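Local coordinates for protein pyruvate formate-lyase 2 (PDB 2F3O) that is of unknown function but belongs to the glycyl radical enzyme family and probably acts as a lyase, at residues K604-N615 with K679-N687; T692-L700 with V768-I776. All coordinates share one frame; numbering follows the deposited sequence.

Both contacts bring a C-terminal part of the chain onto regular structure, and both are partly buried. They lie in series along the chain, with centres about 28 Å apart and nearest atoms about 9 Å apart. Contact 1 sets the 679-687 loop on helix 597-615; its touching residues include none that is exposed. Contact 2 is farther from the chain centre and reaches the surface at Cys774 and Ile776. The same connection leads from the loop of contact 1 into strand 692-696 of contact 2. Side-chain bonds and leucine packing mark contact 1. Contact 2 rests on two backbone bonds, with van der Waals packing round them.

Contact 1: K604-N615 with K679-N687; sequences KMVLEWYCEEVN and KLSYENLPN
An inverse gamma turn centred on Ser681 brings the 679-687 loop against helix 597-615, where Ser681 meets Glu608. Ser681 OG donates to Glu608 OE2 at 2.9 Å. It reaches that oxygen on its anti side, 34° out of the carboxylate plane. One turn earlier, Lys604 CG lies anti to the backbone N (chi1 162°), and the extended chain passes Lys679 O and bends only at its end. Lys604 NZ thus donates to Lys679 O at 3.1 Å, nearly in line with the C=O bond. A water joins the backbones: it donates to Lys604 O and accepts from Ser681 N. Alongside these polar links the contact is apolar. Leu607 and Leu685 cross at about a right angle, with their CD2 atoms 3.9 Å apart. The other branch of Leu685, CD1, packs on Cys611 SG at 3.6 Å. At the far end Asn615 ND2 donates to Asn684 O (3.1 Å, 148° at the hydrogen). The acceptor lies in the Asn615 amide plane, but the donor stands above the Asn684 carbonyl plane. Asn615 OD1 accepts from Ala627 N, so both ends of the amide are engaged and its rotation is fixed. Ala627 of strand 624-628 also touches Cys611. Helix 477-508 packs on Trp609 and Tyr610 of this helix, while helix 401-410 touches Glu683 and Asn684 of the loop.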
loop_
_atom_site.group_PDB
_atom_site.type_symbol
_atom_site.label_atom_id
_atom_site.label_comp_id
_atom_site.label_asym_id
_atom_site.label_seq_id
_atom_site.Cartn_x
_atom_site.Cartn_y
_atom_site.Cartn_z
ATOM N N LYS A 604 -24.888 -16.564 -28.780
ATOM C CA LYS A 604 -24.089 -16.961 -27.615
ATOM C C LYS A 604 -22.633 -16.507 -27.686
ATOM O O LYS A 604 -22.097 -15.912 -26.743
ATOM C CB LYS A 604 -24.157 -18.471 -27.436
ATOM C CG LYS A 604 -23.063 -19.042 -26.566
ATOM C CD LYS A 604 -23.250 -20.513 -26.346
ATOM C CE LYS A 604 -22.176 -21.081 -25.471
ATOM N NZ LYS A 604 -22.762 -22.164 -24.676
ATOM N N MET A 605 -22.021 -16.754 -28.834
ATOM C CA MET A 605 -20.641 -16.389 -29.058
ATOM C C MET A 605 -20.463 -14.866 -29.044
ATOM O O MET A 605 -19.503 -14.357 -28.435
ATOM C CB MET A 605 -20.157 -16.995 -30.369
ATOM C CG MET A 605 -18.693 -16.809 -30.634
ATOM S SD MET A 605 -18.436 -16.831 -32.412
ATOM C CE MET A 605 -19.412 -15.414 -32.944
ATOM N N VAL A 606 -21.396 -14.147 -29.674
ATOM C CA VAL A 606 -21.391 -12.685 -29.623
ATOM C C VAL A 606 -21.456 -12.153 -28.181
ATOM O O VAL A 606 -20.704 -11.238 -27.810
ATOM C CB VAL A 606 -22.517 -12.071 -30.462
ATOM C CG1 VAL A 606 -22.734 -10.639 -30.075
ATOM C CG2 VAL A 606 -22.173 -12.157 -31.925
ATOM N N LEU A 607 -22.311 -12.759 -27.358
ATOM C CA LEU A 607 -22.392 -12.358 -25.959
ATOM C C LEU A 607 -21.102 -12.656 -25.208
ATOM O O LEU A 607 -20.621 -11.791 -24.506
ATOM C CB LEU A 607 -23.599 -12.961 -25.240
ATOM C CG LEU A 607 -24.006 -12.179 -23.985
ATOM C CD1 LEU A 607 -24.422 -10.772 -24.347
ATOM C CD2 LEU A 607 -25.109 -12.876 -23.208
ATOM N N GLU A 608 -20.515 -13.836 -25.400
ATOM C CA GLU A 608 -19.241 -14.177 -24.738
ATOM C C GLU A 608 -18.093 -13.231 -25.092
ATOM O O GLU A 608 -17.309 -12.843 -24.216
ATOM C CB GLU A 608 -18.819 -15.601 -25.054
ATOM C CG GLU A 608 -19.550 -16.651 -24.281
ATOM C CD GLU A 608 -19.232 -18.031 -24.808
ATOM O OE1 GLU A 608 -18.880 -18.133 -26.012
ATOM O OE2 GLU A 608 -19.325 -19.011 -24.031
ATOM N N TRP A 609 -18.012 -12.860 -26.364
ATOM C CA TRP A 609 -17.037 -11.883 -26.802
ATOM C C TRP A 609 -17.244 -10.572 -26.078
ATOM O O TRP A 609 -16.288 -10.023 -25.533
ATOM C CB TRP A 609 -17.202 -11.590 -28.276
ATOM C CG TRP A 609 -16.766 -12.660 -29.189
ATOM C CD1 TRP A 609 -16.341 -13.918 -28.861
ATOM C CD2 TRP A 609 -16.758 -12.589 -30.609
ATOM N NE1 TRP A 609 -16.055 -14.627 -29.994
ATOM C CE2 TRP A 609 -16.298 -13.831 -31.085
ATOM C CE3 TRP A 609 -17.098 -11.593 -31.530
ATOM C CZ2 TRP A 609 -16.146 -14.098 -32.449
ATOM C CZ3 TRP A 609 -16.954 -11.856 -32.879
ATOM C CH2 TRP A 609 -16.487 -13.105 -33.328
ATOM N N TYR A 610 -18.488 -10.078 -26.092
ATOM C CA TYR A 610 -18.884 -8.863 -25.360
ATOM C C TYR A 610 -18.510 -8.926 -23.867
ATOM O O TYR A 610 -17.874 -8.008 -23.335
ATOM C CB TYR A 610 -20.395 -8.605 -25.490
ATOM C CG TYR A 610 -20.840 -7.410 -24.687
ATOM C CD1 TYR A 610 -20.604 -6.126 -25.160
ATOM C CD2 TYR A 610 -21.465 -7.559 -23.446
ATOM C CE1 TYR A 610 -20.976 -5.017 -24.435
ATOM C CE2 TYR A 610 -21.831 -6.453 -22.698
ATOM C CZ TYR A 610 -21.590 -5.179 -23.205
ATOM O OH TYR A 610 -21.951 -4.054 -22.497
ATOM N N CYS A 611 -18.925 -10.008 -23.214
ATOM C CA CYS A 611 -18.681 -10.230 -21.791
ATOM C C CYS A 611 -17.210 -10.218 -21.406
ATOM O O CYS A 611 -16.825 -9.601 -20.416
ATOM C CB CYS A 611 -19.284 -11.559 -21.360
ATOM S SG CYS A 611 -21.052 -11.481 -21.301
ATOM N N GLU A 612 -16.385 -10.884 -22.203
ATOM C CA GLU A 612 -14.981 -10.942 -21.873
ATOM C C GLU A 612 -14.297 -9.654 -22.272
ATOM O O GLU A 612 -13.217 -9.350 -21.793
ATOM C CB GLU A 612 -14.292 -12.152 -22.505
ATOM C CG GLU A 612 -13.850 -11.923 -23.931
ATOM C CD GLU A 612 -13.096 -13.098 -24.485
ATOM O OE1 GLU A 612 -12.080 -13.503 -23.869
ATOM O OE2 GLU A 612 -13.524 -13.613 -25.543
ATOM N N GLU A 613 -14.923 -8.866 -23.125
ATOM C CA GLU A 613 -14.296 -7.610 -23.443
ATOM C C GLU A 613 -14.629 -6.575 -22.401
ATOM O O GLU A 613 -13.933 -5.590 -22.267
ATOM C CB GLU A 613 -14.652 -7.127 -24.849
ATOM C CG GLU A 613 -13.803 -7.787 -25.943
ATOM C CD GLU A 613 -12.392 -7.194 -26.085
ATOM O OE1 GLU A 613 -12.072 -6.157 -25.439
ATOM O OE2 GLU A 613 -11.612 -7.760 -26.888
ATOM N N VAL A 614 -15.694 -6.814 -21.654
ATOM C CA VAL A 614 -16.139 -5.861 -20.664
ATOM C C VAL A 614 -15.496 -6.173 -19.328
ATOM O O VAL A 614 -14.875 -5.303 -18.721
ATOM C CB VAL A 614 -17.674 -5.861 -20.557
ATOM C CG1 VAL A 614 -18.134 -5.213 -19.264
ATOM C CG2 VAL A 614 -18.261 -5.147 -21.738
ATOM N N ASN A 615 -15.588 -7.430 -18.906
ATOM C CA ASN A 615 -15.225 -7.802 -17.544
ATOM C C ASN A 615 -13.739 -7.627 -17.185
ATOM O O ASN A 615 -13.377 -7.582 -16.007
ATOM C CB ASN A 615 -15.728 -9.210 -17.230
ATOM C CG ASN A 615 -17.232 -9.327 -17.373
ATOM O OD1 ASN A 615 -17.942 -8.345 -17.265
ATOM N ND2 ASN A 615 -17.715 -10.520 -17.640
ATOM N N LYS A 679 -28.984 -20.928 -23.507
ATOM C CA LYS A 679 -27.753 -21.429 -24.086
ATOM C C LYS A 679 -26.646 -20.408 -23.882
ATOM O O LYS A 679 -25.457 -20.741 -23.965
ATOM C CB LYS A 679 -27.942 -21.732 -25.564
ATOM C CG LYS A 679 -28.673 -23.015 -25.797
ATOM C CD LYS A 679 -29.385 -22.958 -27.115
ATOM C CE LYS A 679 -29.862 -24.326 -27.544
ATOM N NZ LYS A 679 -30.328 -24.218 -28.955
ATOM N N LEU A 680 -27.051 -19.170 -23.602
ATOM C CA LEU A 680 -26.120 -18.083 -23.346
ATOM C C LEU A 680 -25.350 -18.269 -22.037
ATOM O O LEU A 680 -25.888 -18.768 -21.051
ATOM C CB LEU A 680 -26.878 -16.769 -23.317
ATOM C CG LEU A 680 -27.828 -16.574 -24.487
ATOM C CD1 LEU A 680 -28.594 -15.318 -24.266
ATOM C CD2 LEU A 680 -27.086 -16.474 -25.782
ATOM N N SER A 681 -24.085 -17.866 -22.037
ATOM C CA SER A 681 -23.220 -18.060 -20.881
ATOM C C SER A 681 -23.447 -17.012 -19.796
ATOM O O SER A 681 -22.783 -15.976 -19.767
ATOM C CB SER A 681 -21.763 -18.048 -21.326
ATOM O OG SER A 681 -21.505 -19.151 -22.174
ATOM N N TYR A 682 -24.376 -17.312 -18.889
ATOM C CA TYR A 682 -24.812 -16.366 -17.858
ATOM C C TYR A 682 -23.761 -16.156 -16.796
ATOM O O TYR A 682 -23.708 -15.101 -16.161
ATOM C CB TYR A 682 -26.109 -16.837 -17.212
ATOM C CG TYR A 682 -27.266 -16.628 -18.117
ATOM C CD1 TYR A 682 -27.988 -17.705 -18.617
ATOM C CD2 TYR A 682 -27.620 -15.353 -18.515
ATOM C CE1 TYR A 682 -29.059 -17.511 -19.482
ATOM C CE2 TYR A 682 -28.678 -15.143 -19.378
ATOM C CZ TYR A 682 -29.397 -16.223 -19.861
ATOM O OH TYR A 682 -30.443 -16.001 -20.719
ATOM N N GLU A 683 -22.921 -17.173 -16.646
ATOM C CA GLU A 683 -21.776 -17.187 -15.753
ATOM C C GLU A 683 -20.819 -16.034 -16.015
ATOM O O GLU A 683 -20.076 -15.654 -15.131
ATOM C CB GLU A 683 -21.044 -18.544 -15.855
ATOM C CG GLU A 683 -20.490 -18.924 -17.270
ATOM C CD GLU A 683 -21.480 -19.718 -18.167
ATOM O OE1 GLU A 683 -21.016 -20.384 -19.130
ATOM O OE2 GLU A 683 -22.718 -19.670 -17.936
ATOM N N ASN A 684 -20.863 -15.466 -17.218
ATOM C CA ASN A 684 -20.087 -14.272 -17.551
ATOM C C ASN A 684 -20.868 -12.980 -17.632
ATOM O O ASN A 684 -20.364 -12.004 -18.175
ATOM C CB ASN A 684 -19.424 -14.446 -18.894
ATOM C CG ASN A 684 -18.451 -15.549 -18.893
ATOM O OD1 ASN A 684 -18.588 -16.508 -19.642
ATOM N ND2 ASN A 684 -17.456 -15.446 -18.030
ATOM N N LEU A 685 -22.084 -12.952 -17.102
ATOM C CA LEU A 685 -22.933 -11.777 -17.260
ATOM C C LEU A 685 -23.354 -11.179 -15.916
ATOM O O LEU A 685 -24.533 -11.180 -15.603
ATOM C CB LEU A 685 -24.165 -12.178 -18.060
ATOM C CG LEU A 685 -24.980 -11.149 -18.837
ATOM C CD1 LEU A 685 -24.144 -10.389 -19.836
ATOM C CD2 LEU A 685 -26.090 -11.870 -19.547
ATOM N N PRO A 686 -22.403 -10.627 -15.124
ATOM C CA PRO A 686 -22.786 -10.367 -13.733
ATOM C C PRO A 686 -23.598 -9.100 -13.466
ATOM O O PRO A 686 -23.847 -8.799 -12.314
ATOM C CB PRO A 686 -21.436 -10.256 -13.029
ATOM C CG PRO A 686 -20.554 -9.661 -14.070
ATOM C CD PRO A 686 -21.006 -10.216 -15.383
ATOM N N ASN A 687 -24.000 -8.357 -14.485
ATOM C CA ASN A 687 -24.872 -7.215 -14.243
ATOM C C ASN A 687 -26.336 -7.498 -14.620
ATOM O O ASN A 687 -27.154 -6.600 -14.659
ATOM C CB ASN A 687 -24.346 -5.980 -14.970
ATOM C CG ASN A 687 -24.952 -4.682 -14.450
ATOM O OD1 ASN A 687 -24.708 -4.262 -13.323
ATOM N ND2 ASN A 687 -25.737 -4.041 -15.283
HETATM O O HOH W 1 -23.174 -16.180 -24.241
#

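Contact 2: T692-L700 with V768-I776; sequences TINLSSDVL and VIRRISCRI
Asn694, Val699 and Cys774 bury the most surface here, where the C-terminal tail adds a single parallel beta bridge to an edge strand. The bridge pairs Leu695 with Ser773. Ser773 N donates to Asn694 O at 2.8 Å, and Ser696 N donates to Ser773 O at 3.2 Å. Strand 692-696 is the outermost strand of a mixed sheet and is bonded on its other edge to strand 722-728. The tail therefore lies along the edge left over. Asn694 CB faces the turn that leaves helix 762-770 and lies beside the Arg771 carbonyl, and Asn694 ND2 is 3.9 Å from Arg771 CB. Its OD1 accepts from Asn726 ND2 of strand 722-728, which ties this amide to the sheet. The guanidinium of Arg771 stands almost perpendicular to the amide (84°) and bonds to Pro661 O and Thr663 OG1. Val699 and Cys774 meet past the end of the strand. Val699 CG1 is anti to the backbone N (chi1 152°), and both methyls lie against the Cys774 carbonyl. Val699 CG2 also packs on Cys774 CB at 3.8 Å. Between these two regions Ile772 CG2 covers Ser696, 3.8 Å from its CB. Ser696 ends the strand and is the N-cap of the weakly bonded helical turn at about 697-700: its OG accepts a weak bond from Asp698 N at 3.5 Å.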
loop_
_atom_site.group_PDB
_atom_site.type_symbol
_atom_site.label_atom_id
_atom_site.label_comp_id
_atom_site.label_asym_id
_atom_site.label_seq_id
_atom_site.Cartn_x
_atom_site.Cartn_y
_atom_site.Cartn_z
ATOM N N THR A 692 -37.950 -11.429 -21.569
ATOM C CA THR A 692 -39.391 -11.191 -21.454
ATOM C C THR A 692 -40.192 -12.159 -22.300
ATOM O O THR A 692 -39.973 -12.250 -23.507
ATOM C CB THR A 692 -39.743 -9.824 -21.966
ATOM O OG1 THR A 692 -38.759 -8.896 -21.514
ATOM C CG2 THR A 692 -41.117 -9.417 -21.483
ATOM N N ILE A 693 -41.132 -12.863 -21.683
ATOM C CA ILE A 693 -41.983 -13.806 -22.412
ATOM C C ILE A 693 -43.438 -13.323 -22.491
ATOM O O ILE A 693 -44.126 -13.228 -21.480
ATOM C CB ILE A 693 -41.871 -15.227 -21.806
ATOM C CG1 ILE A 693 -40.511 -15.823 -22.150
ATOM C CG2 ILE A 693 -42.967 -16.146 -22.326
ATOM C CD1 ILE A 693 -40.195 -15.712 -23.621
ATOM N N ASN A 694 -43.886 -12.983 -23.694
ATOM C CA ASN A 694 -45.239 -12.455 -23.882
ATOM C C ASN A 694 -46.217 -13.512 -24.376
ATOM O O ASN A 694 -46.036 -14.096 -25.443
ATOM C CB ASN A 694 -45.242 -11.268 -24.843
ATOM C CG ASN A 694 -44.600 -10.048 -24.253
ATOM O OD1 ASN A 694 -44.067 -10.090 -23.149
ATOM N ND2 ASN A 694 -44.643 -8.946 -24.983
ATOM N N LEU A 695 -47.259 -13.741 -23.587
ATOM C CA LEU A 695 -48.221 -14.794 -23.860
ATOM C C LEU A 695 -49.627 -14.223 -24.026
ATOM O O LEU A 695 -50.036 -13.327 -23.278
ATOM C CB LEU A 695 -48.212 -15.821 -22.726
ATOM C CG LEU A 695 -47.064 -16.824 -22.715
ATOM C CD1 LEU A 695 -47.054 -17.584 -21.412
ATOM C CD2 LEU A 695 -47.185 -17.778 -23.886
ATOM N N SER A 696 -50.348 -14.744 -25.020
ATOM C CA SER A 696 -51.780 -14.485 -25.215
ATOM C C SER A 696 -52.551 -15.130 -24.068
ATOM O O SER A 696 -52.178 -16.210 -23.612
ATOM C CB SER A 696 -52.215 -15.076 -26.569
ATOM O OG SER A 696 -53.622 -15.127 -26.728
ATOM N N SER A 697 -53.607 -14.472 -23.594
ATOM C CA SER A 697 -54.397 -15.008 -22.471
ATOM C C SER A 697 -55.252 -16.228 -22.834
ATOM O O SER A 697 -55.619 -17.025 -21.963
ATOM C CB SER A 697 -55.273 -13.917 -21.820
ATOM O OG SER A 697 -56.227 -13.375 -22.721
ATOM N N ASP A 698 -55.563 -16.361 -24.121
ATOM C CA ASP A 698 -56.341 -17.484 -24.620
ATOM C C ASP A 698 -55.516 -18.760 -24.601
ATOM O O ASP A 698 -55.999 -19.822 -24.205
ATOM C CB ASP A 698 -56.848 -17.187 -26.031
ATOM C CG ASP A 698 -58.080 -16.300 -26.025
ATOM O OD1 ASP A 698 -57.995 -15.161 -26.545
ATOM O OD2 ASP A 698 -59.125 -16.742 -25.485
ATOM N N VAL A 699 -54.257 -18.631 -24.996
ATOM C CA VAL A 699 -53.325 -19.755 -25.026
ATOM C C VAL A 699 -53.081 -20.369 -23.627
ATOM O O VAL A 699 -52.855 -21.573 -23.487
ATOM C CB VAL A 699 -52.051 -19.365 -25.832
ATOM C CG1 VAL A 699 -50.803 -20.119 -25.371
ATOM C CG2 VAL A 699 -52.331 -19.563 -27.332
ATOM N N LEU A 700 -53.198 -19.536 -22.599
ATOM C CA LEU A 700 -53.203 -19.979 -21.204
ATOM C C LEU A 700 -54.429 -20.841 -20.923
ATOM O O LEU A 700 -54.316 -21.954 -20.400
ATOM C CB LEU A 700 -53.224 -18.770 -20.269
ATOM C CG LEU A 700 -51.933 -18.078 -19.818
ATOM C CD1 LEU A 700 -51.343 -18.831 -18.661
ATOM C CD2 LEU A 700 -50.903 -17.920 -20.929
ATOM N N VAL A 768 -44.761 -4.448 -28.132
ATOM C CA VAL A 768 -45.375 -5.335 -27.138
ATOM C C VAL A 768 -46.575 -6.094 -27.723
ATOM O O VAL A 768 -46.800 -7.264 -27.386
ATOM C CB VAL A 768 -45.689 -4.625 -25.761
ATOM C CG1 VAL A 768 -45.622 -3.149 -25.871
ATOM C CG2 VAL A 768 -47.038 -5.021 -25.201
ATOM N N ILE A 769 -47.303 -5.453 -28.641
ATOM C CA ILE A 769 -48.414 -6.118 -29.322
ATOM C C ILE A 769 -47.926 -7.240 -30.247
ATOM O O ILE A 769 -48.405 -8.368 -30.142
ATOM C CB ILE A 769 -49.347 -5.106 -30.041
ATOM C CG1 ILE A 769 -50.268 -4.424 -29.019
ATOM C CG2 ILE A 769 -50.214 -5.796 -31.091
ATOM C CD1 ILE A 769 -50.896 -3.136 -29.508
ATOM N N ARG A 770 -46.931 -6.951 -31.087
ATOM C CA ARG A 770 -46.398 -7.950 -32.021
ATOM C C ARG A 770 -45.616 -9.115 -31.413
ATOM O O ARG A 770 -45.382 -10.115 -32.083
ATOM C CB ARG A 770 -45.538 -7.286 -33.081
ATOM C CG ARG A 770 -46.329 -6.518 -34.091
ATOM C CD ARG A 770 -45.430 -6.017 -35.183
ATOM N NE ARG A 770 -45.876 -4.712 -35.655
ATOM C CZ ARG A 770 -45.378 -4.099 -36.722
ATOM N NH1 ARG A 770 -44.423 -4.687 -37.434
ATOM N NH2 ARG A 770 -45.835 -2.905 -37.082
ATOM N N ARG A 771 -45.206 -8.994 -30.157
ATOM C CA ARG A 771 -44.407 -10.043 -29.517
ATOM C C ARG A 771 -45.246 -11.037 -28.703
ATOM O O ARG A 771 -44.708 -11.937 -28.055
ATOM C CB ARG A 771 -43.303 -9.414 -28.659
ATOM C CG ARG A 771 -42.291 -8.617 -29.474
ATOM C CD ARG A 771 -41.238 -7.962 -28.601
ATOM N NE ARG A 771 -40.453 -8.986 -27.936
ATOM C CZ ARG A 771 -39.354 -9.525 -28.446
ATOM N NH1 ARG A 771 -38.885 -9.115 -29.619
ATOM N NH2 ARG A 771 -38.722 -10.473 -27.773
ATOM N N ILE A 772 -46.565 -10.859 -28.745
ATOM C CA ILE A 772 -47.497 -11.753 -28.074
ATOM C C ILE A 772 -47.487 -13.096 -28.784
ATOM O O ILE A 772 -47.773 -13.195 -29.978
ATOM C CB ILE A 772 -48.917 -11.167 -28.053
ATOM C CG1 ILE A 772 -48.941 -9.879 -27.233
ATOM C CG2 ILE A 772 -49.894 -12.149 -27.461
ATOM C CD1 ILE A 772 -50.202 -9.048 -27.396
ATOM N N SER A 773 -47.119 -14.125 -28.037
ATOM C CA SER A 773 -46.879 -15.438 -28.598
ATOM C C SER A 773 -48.042 -16.382 -28.307
ATOM O O SER A 773 -48.757 -16.214 -27.315
ATOM C CB SER A 773 -45.558 -15.987 -28.049
ATOM O OG SER A 773 -45.309 -17.325 -28.435
ATOM N N CYS A 774 -48.221 -17.366 -29.196
ATOM C CA CYS A 774 -49.259 -18.411 -29.079
ATOM C C CYS A 774 -48.741 -19.850 -28.953
ATOM O O CYS A 774 -49.355 -20.665 -28.256
ATOM C CB CYS A 774 -50.215 -18.341 -30.259
ATOM S SG CYS A 774 -51.154 -16.835 -30.229
ATOM N N ARG A 775 -47.639 -20.161 -29.645
ATOM C CA ARG A 775 -47.050 -21.500 -29.586
ATOM C C ARG A 775 -46.474 -21.817 -28.187
ATOM O O ARG A 775 -45.970 -20.935 -27.487
ATOM C CB ARG A 775 -45.968 -21.725 -30.666
ATOM C CG ARG A 775 -46.355 -21.686 -32.135
ATOM C CD ARG A 775 -46.963 -22.990 -32.649
ATOM N NE ARG A 775 -47.309 -22.912 -34.077
ATOM C CZ ARG A 775 -48.324 -22.204 -34.613
ATOM N NH1 ARG A 775 -49.149 -21.459 -33.868
ATOM N NH2 ARG A 775 -48.519 -22.233 -35.935
ATOM N N ILE A 776 -46.552 -23.110 -27.847
ATOM C CA ILE A 776 -46.189 -23.756 -26.566
ATOM C C ILE A 776 -46.820 -23.159 -25.288
ATOM O O ILE A 776 -47.429 -22.095 -25.264
ATOM C CB ILE A 776 -44.658 -24.140 -26.435
ATOM C CG1 ILE A 776 -43.976 -24.190 -27.804
ATOM C CG2 ILE A 776 -44.519 -25.548 -25.810
ATOM C CD1 ILE A 776 -42.493 -24.555 -27.789
ATOM O OXT ILE A 776 -46.782 -23.758 -24.220
#